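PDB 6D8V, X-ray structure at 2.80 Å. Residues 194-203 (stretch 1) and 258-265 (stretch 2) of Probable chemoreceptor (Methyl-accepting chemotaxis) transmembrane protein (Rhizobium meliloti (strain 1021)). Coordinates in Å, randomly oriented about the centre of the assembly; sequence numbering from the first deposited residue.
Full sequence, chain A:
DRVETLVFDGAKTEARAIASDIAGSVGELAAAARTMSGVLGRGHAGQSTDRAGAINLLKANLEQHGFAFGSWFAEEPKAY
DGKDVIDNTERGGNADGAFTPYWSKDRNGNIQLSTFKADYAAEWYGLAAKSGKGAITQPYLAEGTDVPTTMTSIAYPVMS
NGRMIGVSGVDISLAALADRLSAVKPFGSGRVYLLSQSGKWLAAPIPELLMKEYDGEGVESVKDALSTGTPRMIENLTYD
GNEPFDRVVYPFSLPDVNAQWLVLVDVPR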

ATOM      1  N   LEU A 194     -10.409  -4.843  -6.138  1.00 64.55           N
ATOM      2  CA  LEU A 194      -9.549  -5.173  -5.009  1.00 55.35           C
ATOM      3  C   LEU A 194      -9.984  -4.389  -3.779  1.00 67.48           C
ATOM      4  O   LEU A 194     -10.113  -3.159  -3.843  1.00 65.85           O
ATOM      5  CB  LEU A 194      -8.091  -4.861  -5.347  1.00 61.23           C
ATOM      6  CG  LEU A 194      -7.024  -5.403  -4.395  1.00 72.55           C
ATOM      7  CD1 LEU A 194      -6.907  -6.923  -4.523  1.00 46.07           C
ATOM      8  CD2 LEU A 194      -5.702  -4.723  -4.696  1.00 66.51           C
ATOM      9  N   LEU A 195     -10.203  -5.103  -2.672  1.00 60.31           N
ATOM     10  CA  LEU A 195     -10.595  -4.522  -1.394  1.00 63.55           C
ATOM     11  C   LEU A 195      -9.454  -4.636  -0.395  1.00 68.49           C
ATOM     12  O   LEU A 195      -8.615  -5.537  -0.479  1.00 70.31           O
ATOM     13  CB  LEU A 195     -11.845  -5.206  -0.822  1.00 60.41           C
ATOM     14  CG  LEU A 195     -13.163  -4.905  -1.530  1.00 56.59           C
ATOM     15  CD1 LEU A 195     -14.361  -5.397  -0.732  1.00 56.20           C
ATOM     16  CD2 LEU A 195     -13.260  -3.413  -1.784  1.00 65.01           C
ATOM     17  N   SER A 196      -9.438  -3.714   0.568  1.00 76.59           N
ATOM     18  CA  SER A 196      -8.364  -3.650   1.549  1.00 73.69           C
ATOM     19  C   SER A 196      -8.644  -4.573   2.734  1.00 77.51           C
ATOM     20  O   SER A 196      -9.604  -5.349   2.749  1.00 63.44           O
ATOM     21  CB  SER A 196      -8.167  -2.220   2.041  1.00 72.52           C
ATOM     22  OG  SER A 196      -9.166  -1.875   2.991  1.00 73.08           O
ATOM     23  N   GLN A 197      -7.793  -4.455   3.756  1.00 85.95           N
ATOM     24  CA  GLN A 197      -7.901  -5.244   4.978  1.00 70.44           C
ATOM     25  C   GLN A 197      -9.269  -5.117   5.642  1.00 75.89           C
ATOM     26  O   GLN A 197      -9.720  -6.049   6.322  1.00 59.92           O
ATOM     27  CB  GLN A 197      -6.815  -4.794   5.951  1.00 61.05           C
ATOM     28  CG  GLN A 197      -5.444  -4.617   5.315  1.00 75.93           C
ATOM     29  CD  GLN A 197      -5.148  -3.189   4.898  1.00 79.02           C
ATOM     30  OE1 GLN A 197      -5.311  -2.825   3.731  1.00100.78           O
ATOM     31  NE2 GLN A 197      -4.688  -2.375   5.849  1.00 77.78           N
ATOM     32  N   SER A 198      -9.920  -3.963   5.500  1.00 77.68           N
ATOM     33  CA  SER A 198     -11.204  -3.709   6.134  1.00 71.57           C
ATOM     34  C   SER A 198     -12.329  -3.595   5.120  1.00 74.71           C
ATOM     35  O   SER A 198     -13.439  -3.172   5.475  1.00 83.33           O
ATOM     36  CB  SER A 198     -11.129  -2.445   6.990  1.00 76.73           C
ATOM     37  OG  SER A 198     -10.757  -1.324   6.211  1.00 85.87           O
ATOM     38  N   GLY A 199     -12.073  -3.961   3.865  1.00 75.87           N
ATOM     39  CA  GLY A 199     -13.090  -3.862   2.845  1.00 77.90           C
ATOM     40  C   GLY A 199     -13.199  -2.505   2.185  1.00 77.63           C
ATOM     41  O   GLY A 199     -14.204  -2.235   1.522  1.00 70.35           O
ATOM     42  N   LYS A 200     -12.211  -1.633   2.361  1.00 82.38           N
ATOM     43  CA  LYS A 200     -12.179  -0.382   1.620  1.00 72.27           C
ATOM     44  C   LYS A 200     -11.758  -0.661   0.177  1.00 70.15           C
ATOM     45  O   LYS A 200     -11.029  -1.623  -0.102  1.00 71.15           O
ATOM     46  CB  LYS A 200     -11.202   0.605   2.275  1.00 66.52           C
ATOM     47  CG  LYS A 200     -11.340   0.799   3.783  1.00 63.74           C
ATOM     48  CD  LYS A 200     -12.037   2.112   4.097  1.00 82.67           C
ATOM     49  CE  LYS A 200     -11.726   2.620   5.507  1.00 77.95           C
ATOM     50  NZ  LYS A 200     -10.258   2.815   5.733  1.00 90.04           N
ATOM     51  N   TRP A 201     -12.216   0.197  -0.742  1.00 58.29           N
ATOM     52  CA  TRP A 201     -11.921   0.039  -2.166  1.00 54.97           C
ATOM     53  C   TRP A 201     -10.483   0.463  -2.453  1.00 63.03           C
ATOM     54  O   TRP A 201     -10.120   1.625  -2.231  1.00 82.77           O
ATOM     55  CB  TRP A 201     -12.881   0.857  -3.022  1.00 58.14           C
ATOM     56  CG  TRP A 201     -14.271   0.310  -3.156  1.00 74.76           C
ATOM     57  CD1 TRP A 201     -15.361   0.637  -2.391  1.00 73.05           C
ATOM     58  CD2 TRP A 201     -14.739  -0.625  -4.141  1.00 76.73           C
ATOM     59  NE1 TRP A 201     -16.477  -0.042  -2.837  1.00 76.64           N
ATOM     60  CE2 TRP A 201     -16.123  -0.825  -3.905  1.00 82.69           C
ATOM     61  CE3 TRP A 201     -14.128  -1.310  -5.196  1.00 56.23           C
ATOM     62  CZ2 TRP A 201     -16.899  -1.689  -4.685  1.00 58.64           C
ATOM     63  CZ3 TRP A 201     -14.905  -2.166  -5.972  1.00 69.08           C
ATOM     64  CH2 TRP A 201     -16.274  -2.344  -5.711  1.00 64.54           C
ATOM     65  N   LEU A 202      -9.671  -0.484  -2.956  1.00 70.55           N
ATOM     66  CA  LEU A 202      -8.316  -0.233  -3.437  1.00 53.31           C
ATOM     67  C   LEU A 202      -8.277  -0.072  -4.950  1.00 59.77           C
ATOM     68  O   LEU A 202      -7.481   0.720  -5.474  1.00 65.68           O
ATOM     69  CB  LEU A 202      -7.394  -1.369  -3.011  1.00 55.76           C
ATOM     70  CG  LEU A 202      -7.037  -1.418  -1.539  1.00 55.63           C
ATOM     71  CD1 LEU A 202      -6.057  -2.534  -1.277  1.00 54.82           C
ATOM     72  CD2 LEU A 202      -6.450  -0.088  -1.126  1.00 68.31           C
ATOM     73  N   ALA A 203      -9.121  -0.832  -5.645  1.00 61.27           N
ATOM     74  CA  ALA A 203      -9.304  -0.721  -7.087  1.00 58.34           C
ATOM     75  C   ALA A 203     -10.777  -0.957  -7.350  1.00 55.64           C
ATOM     76  O   ALA A 203     -11.292  -2.032  -7.024  1.00 61.15           O
ATOM     77  CB  ALA A 203      -8.430  -1.731  -7.852  1.00 49.68           C
ATOM     78  N   ASN A 258       1.390  -8.388   7.662  1.00 69.55           N
ATOM     79  CA  ASN A 258       0.306  -8.780   8.562  1.00 73.74           C
ATOM     80  C   ASN A 258      -1.024  -8.143   8.144  1.00 87.11           C
ATOM     81  O   ASN A 258      -1.558  -7.237   8.791  1.00 87.08           O
ATOM     82  CB  ASN A 258       0.653  -8.417  10.007  1.00 76.48           C
ATOM     83  CG  ASN A 258      -0.374  -8.935  10.998  1.00 85.29           C
ATOM     84  OD1 ASN A 258      -0.877 -10.053  10.869  1.00 89.86           O
ATOM     85  ND2 ASN A 258      -0.701  -8.113  11.989  1.00 90.02           N
ATOM     86  N   ALA A 259      -1.550  -8.661   7.037  1.00 78.01           N
ATOM     87  CA  ALA A 259      -2.817  -8.183   6.503  1.00 69.02           C
ATOM     88  C   ALA A 259      -3.222  -9.075   5.341  1.00 66.18           C
ATOM     89  O   ALA A 259      -2.412  -9.832   4.806  1.00 67.43           O
ATOM     90  CB  ALA A 259      -2.737  -6.725   6.046  1.00 59.46           C
ATOM     91  N   GLN A 260      -4.491  -8.981   4.964  1.00 68.36           N
ATOM     92  CA  GLN A 260      -4.996  -9.657   3.784  1.00 64.36           C
ATOM     93  C   GLN A 260      -5.837  -8.683   2.971  1.00 65.96           C
ATOM     94  O   GLN A 260      -6.366  -7.697   3.490  1.00 58.21           O
ATOM     95  CB  GLN A 260      -5.822 -10.886   4.151  1.00 62.52           C
ATOM     96  CG  GLN A 260      -6.992 -10.595   5.060  1.00 79.01           C
ATOM     97  CD  GLN A 260      -7.889 -11.795   5.220  1.00 88.09           C
ATOM     98  OE1 GLN A 260      -7.548 -12.895   4.787  1.00 97.64           O
ATOM     99  NE2 GLN A 260      -9.047 -11.594   5.837  1.00 89.18           N
ATOM    100  N   TRP A 261      -5.950  -8.975   1.680  1.00 60.90           N
ATOM    101  CA  TRP A 261      -6.782  -8.209   0.768  1.00 60.64           C
ATOM    102  C   TRP A 261      -7.799  -9.121   0.093  1.00 59.71           C
ATOM    103  O   TRP A 261      -7.654 -10.347   0.072  1.00 72.99           O
ATOM    104  CB  TRP A 261      -5.945  -7.513  -0.301  1.00 62.78           C
ATOM    105  CG  TRP A 261      -5.167  -6.342   0.204  1.00 64.17           C
ATOM    106  CD1 TRP A 261      -5.204  -5.803   1.456  1.00 65.87           C
ATOM    107  CD2 TRP A 261      -4.233  -5.559  -0.543  1.00 62.12           C
ATOM    108  NE1 TRP A 261      -4.348  -4.727   1.534  1.00 58.57           N
ATOM    109  CE2 TRP A 261      -3.739  -4.561   0.320  1.00 54.43           C
ATOM    110  CE3 TRP A 261      -3.763  -5.610  -1.859  1.00 63.22           C
ATOM    111  CZ2 TRP A 261      -2.799  -3.623  -0.089  1.00 49.07           C
ATOM    112  CZ3 TRP A 261      -2.829  -4.676  -2.266  1.00 52.28           C
ATOM    113  CH2 TRP A 261      -2.360  -3.693  -1.383  1.00 52.18           C
ATOM    114  N   LEU A 262      -8.827  -8.504  -0.478  1.00 57.96           N
ATOM    115  CA  LEU A 262      -9.831  -9.200  -1.268  1.00 62.82           C
ATOM    116  C   LEU A 262      -9.618  -8.880  -2.740  1.00 64.41           C
ATOM    117  O   LEU A 262      -9.556  -7.709  -3.131  1.00 68.41           O
ATOM    118  CB  LEU A 262     -11.257  -8.800  -0.870  1.00 68.17           C
ATOM    119  CG  LEU A 262     -11.756  -9.188   0.503  1.00 72.91           C
ATOM    120  CD1 LEU A 262     -11.300 -10.599   0.831  1.00 74.10           C
ATOM    121  CD2 LEU A 262     -11.255  -8.195   1.530  1.00 86.33           C
ATOM    122  N   VAL A 263      -9.506  -9.916  -3.542  1.00 65.42           N
ATOM    123  CA  VAL A 263      -9.720  -9.805  -4.971  1.00 51.08           C
ATOM    124  C   VAL A 263     -11.215  -9.946  -5.205  1.00 62.82           C
ATOM    125  O   VAL A 263     -11.866 -10.826  -4.630  1.00 65.22           O
ATOM    126  CB  VAL A 263      -8.925 -10.879  -5.733  1.00 58.89           C
ATOM    127  CG1 VAL A 263      -9.225 -10.823  -7.208  1.00 59.68           C
ATOM    128  CG2 VAL A 263      -7.436 -10.697  -5.492  1.00 71.05           C
ATOM    129  N   LEU A 264     -11.769  -9.047  -5.997  1.00 61.30           N
ATOM    130  CA  LEU A 264     -13.137  -9.162  -6.467  1.00 69.70           C
ATOM    131  C   LEU A 264     -13.075  -9.426  -7.957  1.00 60.25           C
ATOM    132  O   LEU A 264     -12.396  -8.704  -8.695  1.00 70.22           O
ATOM    133  CB  LEU A 264     -13.946  -7.890  -6.206  1.00 73.58           C
ATOM    134  CG  LEU A 264     -13.962  -7.290  -4.808  1.00 61.30           C
ATOM    135  CD1 LEU A 264     -14.866  -6.071  -4.818  1.00 64.97           C
ATOM    136  CD2 LEU A 264     -14.435  -8.313  -3.791  1.00 54.63           C
ATOM    137  N   VAL A 265     -13.779 -10.448  -8.398  1.00 55.08           N
ATOM    138  CA  VAL A 265     -13.798 -10.815  -9.802  1.00 66.19           C
ATOM    139  C   VAL A 265     -15.257 -10.836 -10.225  1.00 63.24           C
ATOM    140  O   VAL A 265     -16.071 -11.567  -9.646  1.00 62.81           O
ATOM    141  CB  VAL A 265     -13.084 -12.157 -10.048  1.00 65.24           C
ATOM    142  CG1 VAL A 265     -13.389 -13.123  -8.908  1.00 84.77           C
ATOM    143  CG2 VAL A 265     -13.448 -12.728 -11.410  1.00 58.96           C
TER

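Two segments far apart in sequence can be joined by a very short piece of antiparallel sheet, with side chains extending the contact beyond the backbone ladder. Residues 194-203 and 258-265 of this probable chemoreceptor illustrate the principle, burying 565 Å² between them although their touching residues are at least 59 positions apart.

The backbone supplies the register. L195 and L262 form an antiparallel hydrogen-bonded pair: L195 N donates to L262 O at 2.7 Å, and L262 N returns the bond to L195 O at 3.0 Å, both nearly straight. The neighbouring pair, L194 with V263, is of the non-hydrogen-bonded kind, its CA atoms 4.6 Å apart. Weaker polar contacts supplement the ladder, with L194 CA lying 3.2 Å from L262 O and Q197 CA 3.3 Å from Q260 O, each in CA-H...O geometry.

Beyond L195 the first stretch leaves the strand through a type I turn from S196 to G199. The turn is closed by G199 N bonding to S196 O at 3.0 Å, while S196 OG accepts from K200 N at 3.1 Å and, weakly, from S198 N at 3.4 Å. G199 has phi/psi of 85/14, where a CB would be jammed against the preceding carbonyl oxygen, so the conformation itself calls for glycine. The chain then doubles back, S196 N bonding to K200 O at 2.7 Å and L202 N to L194 O at 2.9 Å, which brings W201 and L202 within reach of the second stretch.

Apolar packing follows the alternation of the strands. On the face that carries L195 and L262, their CB atoms approach to 3.6 Å; L264 CD1 lies 3.9 Å from L195 CG and 4.1 Å from W201 CZ3, so one leucine methyl touches both residues. On the face of L194 and V263, L194 CD1 meets V263 CG2 at 3.9 Å, while L194 CD2 reaches W261 CE3 at 3.5 Å.

W261, with the largest covered area of any residue here, shows how an indole can serve two chemistries at once. L202 CD1 sits over one face of the W261 six-membered ring, 3.5 Å from its centroid and only 12° off the normal, a CH-pi contact between a methyl and the pi cloud. At the ring edge, where the polar N-H projects, W261 NE1 donates to Q197 OE1 at 3.1 Å. The aliphatic part of this glutamine is also used, Q197 CG resting 3.5 Å from A259 CB.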